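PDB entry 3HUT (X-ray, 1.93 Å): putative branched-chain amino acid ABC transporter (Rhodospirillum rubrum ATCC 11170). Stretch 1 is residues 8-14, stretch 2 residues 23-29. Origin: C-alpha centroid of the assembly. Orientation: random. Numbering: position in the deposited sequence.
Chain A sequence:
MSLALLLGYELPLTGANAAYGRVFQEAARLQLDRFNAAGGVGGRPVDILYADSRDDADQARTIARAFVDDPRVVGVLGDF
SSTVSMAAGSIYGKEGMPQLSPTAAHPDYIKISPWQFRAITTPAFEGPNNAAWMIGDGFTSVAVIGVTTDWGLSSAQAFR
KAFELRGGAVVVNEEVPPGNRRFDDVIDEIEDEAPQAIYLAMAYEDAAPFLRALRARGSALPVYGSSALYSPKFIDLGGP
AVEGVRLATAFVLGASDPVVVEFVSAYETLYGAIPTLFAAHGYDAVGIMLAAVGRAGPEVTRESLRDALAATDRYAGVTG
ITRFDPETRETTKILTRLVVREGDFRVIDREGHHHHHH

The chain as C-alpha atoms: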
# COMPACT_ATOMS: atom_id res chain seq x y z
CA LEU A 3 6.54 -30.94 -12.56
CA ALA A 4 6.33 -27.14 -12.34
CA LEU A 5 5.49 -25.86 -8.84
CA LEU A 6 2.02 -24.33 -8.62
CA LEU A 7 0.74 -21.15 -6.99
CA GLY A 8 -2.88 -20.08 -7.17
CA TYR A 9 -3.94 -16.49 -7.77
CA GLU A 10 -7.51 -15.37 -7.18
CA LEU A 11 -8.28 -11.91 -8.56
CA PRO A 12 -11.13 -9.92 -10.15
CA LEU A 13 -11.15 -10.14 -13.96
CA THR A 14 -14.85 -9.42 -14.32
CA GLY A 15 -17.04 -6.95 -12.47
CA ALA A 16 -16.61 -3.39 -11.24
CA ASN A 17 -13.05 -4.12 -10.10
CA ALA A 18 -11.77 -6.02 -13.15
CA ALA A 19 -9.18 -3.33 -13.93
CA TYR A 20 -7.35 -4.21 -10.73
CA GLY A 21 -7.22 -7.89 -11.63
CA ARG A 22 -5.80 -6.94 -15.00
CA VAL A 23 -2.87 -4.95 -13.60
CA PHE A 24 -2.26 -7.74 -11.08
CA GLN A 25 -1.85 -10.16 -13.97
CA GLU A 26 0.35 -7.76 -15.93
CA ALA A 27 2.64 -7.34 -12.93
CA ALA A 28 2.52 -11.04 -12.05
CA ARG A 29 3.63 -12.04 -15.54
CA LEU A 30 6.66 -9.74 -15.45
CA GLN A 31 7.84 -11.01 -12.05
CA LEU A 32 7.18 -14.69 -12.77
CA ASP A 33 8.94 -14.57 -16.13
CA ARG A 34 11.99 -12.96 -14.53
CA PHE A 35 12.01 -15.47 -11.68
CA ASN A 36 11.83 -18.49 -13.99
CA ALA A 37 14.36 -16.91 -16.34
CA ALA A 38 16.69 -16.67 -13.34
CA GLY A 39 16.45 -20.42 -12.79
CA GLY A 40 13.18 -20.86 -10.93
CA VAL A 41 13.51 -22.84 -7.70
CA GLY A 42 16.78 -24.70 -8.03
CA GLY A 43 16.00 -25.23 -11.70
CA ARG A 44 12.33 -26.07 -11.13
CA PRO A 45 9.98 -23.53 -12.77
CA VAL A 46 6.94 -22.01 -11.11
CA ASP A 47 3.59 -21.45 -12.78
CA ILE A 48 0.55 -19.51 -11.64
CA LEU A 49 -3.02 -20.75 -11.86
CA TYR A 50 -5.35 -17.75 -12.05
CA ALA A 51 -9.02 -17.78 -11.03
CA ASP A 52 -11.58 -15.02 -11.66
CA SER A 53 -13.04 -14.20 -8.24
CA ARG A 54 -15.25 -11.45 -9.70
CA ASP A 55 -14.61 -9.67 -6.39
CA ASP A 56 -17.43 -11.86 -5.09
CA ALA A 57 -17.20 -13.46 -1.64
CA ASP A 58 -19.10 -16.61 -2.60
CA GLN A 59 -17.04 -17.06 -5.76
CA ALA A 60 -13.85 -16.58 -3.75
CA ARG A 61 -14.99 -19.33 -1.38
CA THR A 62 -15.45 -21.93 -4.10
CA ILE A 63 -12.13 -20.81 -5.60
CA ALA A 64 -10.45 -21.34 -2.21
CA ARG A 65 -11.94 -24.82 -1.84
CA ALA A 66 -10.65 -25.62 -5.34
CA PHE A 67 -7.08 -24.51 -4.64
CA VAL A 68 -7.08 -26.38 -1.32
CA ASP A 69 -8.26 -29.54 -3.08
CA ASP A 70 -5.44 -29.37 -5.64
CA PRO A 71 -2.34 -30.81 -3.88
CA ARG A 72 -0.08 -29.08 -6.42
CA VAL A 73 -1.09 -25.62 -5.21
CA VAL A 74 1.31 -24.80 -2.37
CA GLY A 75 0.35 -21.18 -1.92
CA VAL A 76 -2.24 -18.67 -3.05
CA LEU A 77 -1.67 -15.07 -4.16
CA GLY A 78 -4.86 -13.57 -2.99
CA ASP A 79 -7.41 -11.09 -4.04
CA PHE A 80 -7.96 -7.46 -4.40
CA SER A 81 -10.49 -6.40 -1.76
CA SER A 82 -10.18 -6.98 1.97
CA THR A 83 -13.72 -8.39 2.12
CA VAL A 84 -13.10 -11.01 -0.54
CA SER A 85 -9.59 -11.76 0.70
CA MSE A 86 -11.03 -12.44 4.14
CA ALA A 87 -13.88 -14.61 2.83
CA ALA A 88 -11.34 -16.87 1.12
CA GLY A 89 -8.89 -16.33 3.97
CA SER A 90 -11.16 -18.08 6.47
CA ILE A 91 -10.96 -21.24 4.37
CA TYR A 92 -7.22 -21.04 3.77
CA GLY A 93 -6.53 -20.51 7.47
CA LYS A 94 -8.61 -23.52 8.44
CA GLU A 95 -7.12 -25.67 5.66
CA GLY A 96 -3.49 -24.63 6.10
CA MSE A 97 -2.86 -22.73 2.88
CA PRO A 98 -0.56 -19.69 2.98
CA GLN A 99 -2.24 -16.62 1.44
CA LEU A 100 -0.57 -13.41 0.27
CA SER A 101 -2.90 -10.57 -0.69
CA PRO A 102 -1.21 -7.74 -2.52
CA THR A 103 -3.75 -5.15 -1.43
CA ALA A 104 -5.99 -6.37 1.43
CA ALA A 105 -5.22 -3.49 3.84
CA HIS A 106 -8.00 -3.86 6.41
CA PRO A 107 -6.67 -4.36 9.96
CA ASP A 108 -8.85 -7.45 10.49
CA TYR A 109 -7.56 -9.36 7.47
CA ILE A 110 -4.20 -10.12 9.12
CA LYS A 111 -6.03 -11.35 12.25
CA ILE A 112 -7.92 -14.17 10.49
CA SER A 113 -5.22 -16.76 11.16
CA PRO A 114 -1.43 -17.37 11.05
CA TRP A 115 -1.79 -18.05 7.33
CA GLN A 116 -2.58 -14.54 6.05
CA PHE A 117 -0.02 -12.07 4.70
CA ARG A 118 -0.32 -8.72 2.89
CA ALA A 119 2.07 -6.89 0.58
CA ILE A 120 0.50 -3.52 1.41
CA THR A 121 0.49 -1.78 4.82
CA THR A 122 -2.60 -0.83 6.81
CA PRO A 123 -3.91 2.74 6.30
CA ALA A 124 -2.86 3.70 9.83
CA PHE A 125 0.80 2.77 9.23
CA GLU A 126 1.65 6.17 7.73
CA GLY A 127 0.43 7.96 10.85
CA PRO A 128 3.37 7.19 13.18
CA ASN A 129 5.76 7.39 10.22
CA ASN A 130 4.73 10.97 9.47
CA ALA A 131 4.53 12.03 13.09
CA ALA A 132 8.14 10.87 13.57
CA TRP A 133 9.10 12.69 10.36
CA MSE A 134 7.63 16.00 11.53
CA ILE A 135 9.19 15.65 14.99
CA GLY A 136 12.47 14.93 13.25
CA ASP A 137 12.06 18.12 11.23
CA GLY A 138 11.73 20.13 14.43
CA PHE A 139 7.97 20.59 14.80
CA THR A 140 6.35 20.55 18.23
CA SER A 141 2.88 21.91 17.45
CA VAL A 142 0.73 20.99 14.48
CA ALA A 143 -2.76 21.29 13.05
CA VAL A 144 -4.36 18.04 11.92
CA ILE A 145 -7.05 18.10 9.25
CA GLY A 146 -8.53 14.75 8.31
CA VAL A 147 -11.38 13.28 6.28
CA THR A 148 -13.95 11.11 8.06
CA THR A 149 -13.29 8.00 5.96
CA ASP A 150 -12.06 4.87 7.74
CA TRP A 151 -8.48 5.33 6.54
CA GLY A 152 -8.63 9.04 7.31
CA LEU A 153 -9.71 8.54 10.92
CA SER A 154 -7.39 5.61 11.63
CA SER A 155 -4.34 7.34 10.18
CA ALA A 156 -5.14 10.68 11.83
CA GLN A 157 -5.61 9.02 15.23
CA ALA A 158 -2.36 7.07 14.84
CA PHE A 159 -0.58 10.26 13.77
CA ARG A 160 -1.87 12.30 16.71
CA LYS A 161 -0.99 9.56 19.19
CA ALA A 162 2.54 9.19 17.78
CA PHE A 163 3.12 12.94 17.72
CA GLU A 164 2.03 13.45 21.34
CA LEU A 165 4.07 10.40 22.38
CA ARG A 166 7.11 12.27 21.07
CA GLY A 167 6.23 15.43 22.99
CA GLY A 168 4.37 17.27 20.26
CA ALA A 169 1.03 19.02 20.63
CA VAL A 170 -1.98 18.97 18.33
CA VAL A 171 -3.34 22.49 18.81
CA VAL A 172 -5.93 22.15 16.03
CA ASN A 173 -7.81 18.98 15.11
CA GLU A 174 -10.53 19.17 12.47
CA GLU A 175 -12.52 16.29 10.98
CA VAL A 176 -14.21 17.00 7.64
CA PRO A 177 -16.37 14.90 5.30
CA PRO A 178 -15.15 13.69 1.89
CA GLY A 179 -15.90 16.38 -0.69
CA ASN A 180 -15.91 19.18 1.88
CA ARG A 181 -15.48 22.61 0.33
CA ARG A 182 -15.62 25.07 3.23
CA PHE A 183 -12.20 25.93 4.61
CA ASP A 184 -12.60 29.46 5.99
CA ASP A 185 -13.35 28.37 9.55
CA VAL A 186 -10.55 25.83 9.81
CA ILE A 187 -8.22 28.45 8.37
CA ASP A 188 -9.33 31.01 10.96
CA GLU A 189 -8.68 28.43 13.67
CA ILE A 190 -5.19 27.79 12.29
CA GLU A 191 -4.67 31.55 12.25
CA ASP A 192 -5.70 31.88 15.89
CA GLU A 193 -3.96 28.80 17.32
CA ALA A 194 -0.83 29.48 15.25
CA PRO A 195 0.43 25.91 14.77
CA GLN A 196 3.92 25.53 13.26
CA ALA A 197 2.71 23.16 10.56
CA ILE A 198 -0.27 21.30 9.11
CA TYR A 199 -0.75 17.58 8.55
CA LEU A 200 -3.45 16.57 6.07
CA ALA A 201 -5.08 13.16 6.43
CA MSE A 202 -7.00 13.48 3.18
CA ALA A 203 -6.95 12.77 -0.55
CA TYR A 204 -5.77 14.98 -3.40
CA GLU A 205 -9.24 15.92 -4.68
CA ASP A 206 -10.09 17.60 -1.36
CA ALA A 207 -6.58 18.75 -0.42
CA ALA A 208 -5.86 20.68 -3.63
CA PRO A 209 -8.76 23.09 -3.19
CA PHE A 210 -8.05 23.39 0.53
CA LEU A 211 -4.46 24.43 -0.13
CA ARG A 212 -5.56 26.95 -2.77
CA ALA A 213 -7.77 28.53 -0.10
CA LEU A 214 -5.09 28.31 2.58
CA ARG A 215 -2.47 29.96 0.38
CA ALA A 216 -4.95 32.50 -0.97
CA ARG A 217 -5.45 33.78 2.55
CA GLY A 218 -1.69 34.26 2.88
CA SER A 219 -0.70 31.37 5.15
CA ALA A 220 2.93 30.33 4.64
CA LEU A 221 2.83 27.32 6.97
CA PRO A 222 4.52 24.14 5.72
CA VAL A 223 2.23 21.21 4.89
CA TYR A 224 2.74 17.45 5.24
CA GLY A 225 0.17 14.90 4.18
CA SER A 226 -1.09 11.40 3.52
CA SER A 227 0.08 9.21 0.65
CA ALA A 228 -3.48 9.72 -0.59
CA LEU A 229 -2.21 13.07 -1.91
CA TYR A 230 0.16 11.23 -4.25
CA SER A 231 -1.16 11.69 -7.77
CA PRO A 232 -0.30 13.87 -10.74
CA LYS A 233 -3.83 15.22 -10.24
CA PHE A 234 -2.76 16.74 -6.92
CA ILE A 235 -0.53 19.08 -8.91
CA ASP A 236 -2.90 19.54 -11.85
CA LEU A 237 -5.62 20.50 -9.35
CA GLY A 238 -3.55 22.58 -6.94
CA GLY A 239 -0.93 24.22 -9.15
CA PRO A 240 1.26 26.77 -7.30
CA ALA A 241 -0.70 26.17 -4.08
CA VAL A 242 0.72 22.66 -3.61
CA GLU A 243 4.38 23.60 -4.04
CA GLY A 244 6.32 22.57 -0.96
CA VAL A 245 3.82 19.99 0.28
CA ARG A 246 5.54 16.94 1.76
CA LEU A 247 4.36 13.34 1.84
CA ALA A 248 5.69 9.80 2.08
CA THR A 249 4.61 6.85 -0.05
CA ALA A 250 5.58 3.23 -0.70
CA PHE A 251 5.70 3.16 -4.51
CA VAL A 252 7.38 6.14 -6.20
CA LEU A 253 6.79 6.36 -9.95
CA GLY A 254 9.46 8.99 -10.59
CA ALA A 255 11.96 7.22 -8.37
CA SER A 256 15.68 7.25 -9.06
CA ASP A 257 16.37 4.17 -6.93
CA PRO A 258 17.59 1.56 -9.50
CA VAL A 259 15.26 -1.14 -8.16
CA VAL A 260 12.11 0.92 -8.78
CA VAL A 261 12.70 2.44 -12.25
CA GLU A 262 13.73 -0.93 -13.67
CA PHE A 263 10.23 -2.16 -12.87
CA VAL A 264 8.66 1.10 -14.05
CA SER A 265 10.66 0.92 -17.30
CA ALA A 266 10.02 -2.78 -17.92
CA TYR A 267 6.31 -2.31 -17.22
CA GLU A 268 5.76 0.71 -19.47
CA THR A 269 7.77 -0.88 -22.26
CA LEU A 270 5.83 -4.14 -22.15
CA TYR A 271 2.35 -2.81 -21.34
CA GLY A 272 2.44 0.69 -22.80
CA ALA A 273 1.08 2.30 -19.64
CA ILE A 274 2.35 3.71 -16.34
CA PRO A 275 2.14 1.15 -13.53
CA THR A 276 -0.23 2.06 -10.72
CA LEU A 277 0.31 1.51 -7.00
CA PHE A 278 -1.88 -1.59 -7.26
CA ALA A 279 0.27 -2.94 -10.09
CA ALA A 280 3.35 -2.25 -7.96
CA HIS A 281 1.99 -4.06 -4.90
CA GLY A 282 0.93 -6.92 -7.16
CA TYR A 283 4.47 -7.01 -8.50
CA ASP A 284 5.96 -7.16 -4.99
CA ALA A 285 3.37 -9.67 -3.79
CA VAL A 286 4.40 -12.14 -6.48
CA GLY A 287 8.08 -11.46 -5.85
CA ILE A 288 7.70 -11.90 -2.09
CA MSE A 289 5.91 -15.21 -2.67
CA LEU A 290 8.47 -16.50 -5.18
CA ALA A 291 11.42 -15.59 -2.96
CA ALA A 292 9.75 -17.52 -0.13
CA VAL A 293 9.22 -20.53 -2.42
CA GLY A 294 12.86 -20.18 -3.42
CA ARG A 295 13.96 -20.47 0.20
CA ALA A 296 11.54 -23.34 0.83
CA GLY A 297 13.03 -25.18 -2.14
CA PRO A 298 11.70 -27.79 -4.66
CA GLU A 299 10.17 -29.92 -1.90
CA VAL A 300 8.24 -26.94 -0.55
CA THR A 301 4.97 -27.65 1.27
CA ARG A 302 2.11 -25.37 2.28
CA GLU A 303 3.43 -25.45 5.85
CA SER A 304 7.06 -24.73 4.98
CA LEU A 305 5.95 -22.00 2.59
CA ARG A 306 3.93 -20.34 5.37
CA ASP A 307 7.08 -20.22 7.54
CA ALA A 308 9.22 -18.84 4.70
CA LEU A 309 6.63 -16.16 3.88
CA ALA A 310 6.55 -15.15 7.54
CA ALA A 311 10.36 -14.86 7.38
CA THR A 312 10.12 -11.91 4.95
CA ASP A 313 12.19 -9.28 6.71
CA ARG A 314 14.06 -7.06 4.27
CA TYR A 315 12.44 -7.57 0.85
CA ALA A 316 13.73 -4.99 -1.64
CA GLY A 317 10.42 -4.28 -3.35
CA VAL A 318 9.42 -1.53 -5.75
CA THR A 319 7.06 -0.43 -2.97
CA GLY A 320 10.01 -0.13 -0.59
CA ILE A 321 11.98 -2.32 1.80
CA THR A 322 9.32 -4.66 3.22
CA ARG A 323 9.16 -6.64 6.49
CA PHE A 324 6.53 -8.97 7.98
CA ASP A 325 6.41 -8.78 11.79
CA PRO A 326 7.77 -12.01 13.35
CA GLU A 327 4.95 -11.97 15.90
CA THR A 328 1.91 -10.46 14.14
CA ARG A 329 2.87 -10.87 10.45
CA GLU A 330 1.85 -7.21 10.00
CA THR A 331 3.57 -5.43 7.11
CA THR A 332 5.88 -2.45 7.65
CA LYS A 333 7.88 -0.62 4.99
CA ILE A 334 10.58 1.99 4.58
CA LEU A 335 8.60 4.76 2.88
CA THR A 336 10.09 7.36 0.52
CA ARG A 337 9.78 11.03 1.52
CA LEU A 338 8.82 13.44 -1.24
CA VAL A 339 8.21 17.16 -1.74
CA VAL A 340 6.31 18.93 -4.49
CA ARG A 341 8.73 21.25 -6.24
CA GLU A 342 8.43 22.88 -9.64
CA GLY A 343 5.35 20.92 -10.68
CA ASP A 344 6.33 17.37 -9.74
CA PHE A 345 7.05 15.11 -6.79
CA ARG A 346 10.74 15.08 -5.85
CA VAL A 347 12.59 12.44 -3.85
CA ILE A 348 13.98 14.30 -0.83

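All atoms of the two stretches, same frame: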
# COMPACT_ATOMS: atom_id res chain seq x y z
N GLY A 8 -1.58 -20.50 -6.68
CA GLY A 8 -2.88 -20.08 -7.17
C GLY A 8 -2.95 -18.57 -7.05
O GLY A 8 -2.21 -17.98 -6.27
N TYR A 9 -3.79 -17.94 -7.85
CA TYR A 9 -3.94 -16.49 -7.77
C TYR A 9 -5.39 -16.16 -8.04
O TYR A 9 -5.87 -16.30 -9.17
CB TYR A 9 -3.03 -15.79 -8.78
CG TYR A 9 -2.74 -14.33 -8.48
CD1 TYR A 9 -1.58 -13.71 -8.95
CD2 TYR A 9 -3.63 -13.56 -7.71
CE1 TYR A 9 -1.29 -12.38 -8.65
CE2 TYR A 9 -3.35 -12.22 -7.42
CZ TYR A 9 -2.18 -11.64 -7.89
OH TYR A 9 -1.88 -10.33 -7.57
N GLU A 10 -6.12 -15.75 -7.00
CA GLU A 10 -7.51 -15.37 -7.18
C GLU A 10 -7.52 -13.85 -7.28
O GLU A 10 -6.92 -13.15 -6.45
CB GLU A 10 -8.38 -15.84 -6.01
CG GLU A 10 -7.89 -15.44 -4.62
CD GLU A 10 -8.88 -15.82 -3.53
OE1 GLU A 10 -9.90 -15.12 -3.38
OE2 GLU A 10 -8.64 -16.83 -2.83
N LEU A 11 -8.18 -13.34 -8.32
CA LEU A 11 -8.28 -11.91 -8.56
C LEU A 11 -9.49 -11.58 -9.43
O LEU A 11 -10.00 -12.44 -10.16
CB LEU A 11 -7.00 -11.40 -9.25
CG LEU A 11 -6.32 -12.27 -10.32
CD1 LEU A 11 -7.33 -12.88 -11.26
CD2 LEU A 11 -5.32 -11.42 -11.10
N PRO A 12 -9.97 -10.34 -9.36
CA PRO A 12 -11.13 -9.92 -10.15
C PRO A 12 -10.83 -9.56 -11.60
O PRO A 12 -10.16 -8.57 -11.88
CB PRO A 12 -11.67 -8.74 -9.35
CG PRO A 12 -10.43 -8.11 -8.80
CD PRO A 12 -9.61 -9.31 -8.37
N LEU A 13 -11.34 -10.37 -12.53
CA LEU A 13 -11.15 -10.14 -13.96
C LEU A 13 -12.47 -9.76 -14.62
O LEU A 13 -12.53 -9.46 -15.81
CB LEU A 13 -10.55 -11.37 -14.64
CG LEU A 13 -9.12 -11.67 -14.19
CD1 LEU A 13 -8.61 -12.93 -14.89
CD2 LEU A 13 -8.21 -10.47 -14.50
N THR A 14 -13.54 -9.80 -13.83
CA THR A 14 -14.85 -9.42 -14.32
C THR A 14 -15.50 -8.64 -13.18
O THR A 14 -15.17 -8.86 -12.01
CB THR A 14 -15.71 -10.65 -14.73
OG1 THR A 14 -15.85 -11.56 -13.64
CG2 THR A 14 -15.07 -11.38 -15.90
N VAL A 23 -4.22 -5.44 -13.89
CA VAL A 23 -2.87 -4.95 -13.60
C VAL A 23 -2.12 -5.93 -12.70
O VAL A 23 -0.89 -5.96 -12.70
CB VAL A 23 -2.88 -3.52 -12.98
CG1 VAL A 23 -3.59 -2.56 -13.92
CG2 VAL A 23 -3.55 -3.53 -11.61
N PHE A 24 -2.86 -6.73 -11.95
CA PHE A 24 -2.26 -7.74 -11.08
C PHE A 24 -1.61 -8.78 -11.98
O PHE A 24 -0.49 -9.22 -11.74
CB PHE A 24 -3.33 -8.43 -10.23
CG PHE A 24 -3.66 -7.73 -8.94
CD1 PHE A 24 -3.11 -6.48 -8.63
CD2 PHE A 24 -4.53 -8.33 -8.02
CE1 PHE A 24 -3.43 -5.84 -7.43
CE2 PHE A 24 -4.85 -7.69 -6.82
CZ PHE A 24 -4.30 -6.44 -6.53
N GLN A 25 -2.34 -9.16 -13.03
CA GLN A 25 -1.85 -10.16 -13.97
C GLN A 25 -0.69 -9.63 -14.80
O GLN A 25 0.23 -10.37 -15.12
CB GLN A 25 -3.00 -10.63 -14.86
CG GLN A 25 -2.67 -11.82 -15.74
CD GLN A 25 -3.91 -12.59 -16.17
OE1 GLN A 25 -4.88 -12.00 -16.65
NE2 GLN A 25 -3.88 -13.91 -16.01
N GLU A 26 -0.73 -8.35 -15.15
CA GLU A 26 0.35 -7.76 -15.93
C GLU A 26 1.63 -7.77 -15.10
O GLU A 26 2.70 -8.15 -15.57
CB GLU A 26 0.00 -6.32 -16.33
CG GLU A 26 -1.18 -6.20 -17.28
CD GLU A 26 -1.40 -4.77 -17.76
OE1 GLU A 26 -1.32 -3.84 -16.93
OE2 GLU A 26 -1.65 -4.58 -18.97
N ALA A 27 1.51 -7.37 -13.84
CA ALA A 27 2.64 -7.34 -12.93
C ALA A 27 3.13 -8.75 -12.61
O ALA A 27 4.33 -9.01 -12.59
CB ALA A 27 2.26 -6.61 -11.64
N ALA A 28 2.19 -9.66 -12.37
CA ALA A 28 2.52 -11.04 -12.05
C ALA A 28 3.37 -11.67 -13.15
O ALA A 28 4.40 -12.31 -12.87
CB ALA A 28 1.25 -11.86 -11.86
N ARG A 29 2.94 -11.50 -14.38
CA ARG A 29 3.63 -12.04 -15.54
C ARG A 29 5.09 -11.59 -15.61
O ARG A 29 5.99 -12.39 -15.84
CB ARG A 29 2.88 -11.63 -16.81
CG ARG A 29 3.66 -11.73 -18.12
CD ARG A 29 3.87 -13.16 -18.58
NE ARG A 29 4.34 -13.20 -19.96
CZ ARG A 29 4.67 -14.31 -20.62
NH1 ARG A 29 4.58 -15.49 -20.02
NH2 ARG A 29 5.08 -14.24 -21.88
O HOH W 1 0.34 -9.44 -9.24

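The packing of strand 8-11 against helix 23-29 is a small, largely apolar strand-on-helix contact, with no direct hydrogen bond between the two segments and a single water joining them. The two run roughly antiparallel, at 154°, and their axes come no nearer than 10.2 Å, a spacing that side chains must fill. Alternation along the strand decides which do so: Tyr9 and Leu11 point toward the helix, whereas Glu10, between them, is out of reach. On the helix, Phe24 and Ala28 lie one turn apart and point toward the strand, joined along the backbone by the bond from Ala28 N to Phe24 O (2.8 Å).

Phe24 is the hub. Leu11 CD2 lies 3.7 Å from Phe24 CB, and Leu11 CB sits at the edge of the Phe24 ring. Tyr9 OH approaches Phe24 CD2 to 3.4 Å at an oblique angle, while Tyr9 CE1 reaches Ala28 CB at 4.1 Å; the methyl group of Ala28 packs beside the tyrosine ring at an oblique position.

The polar end of Tyr9 is accommodated by water 1, 2.9 Å from Tyr9 OH, which donates to Phe24 O at 2.6 Å. That carbonyl thus serves both helix and water. Toward the partly exposed margin, contact loosens: Leu13 CD1 is 4.2 Å from Gln25 OE1.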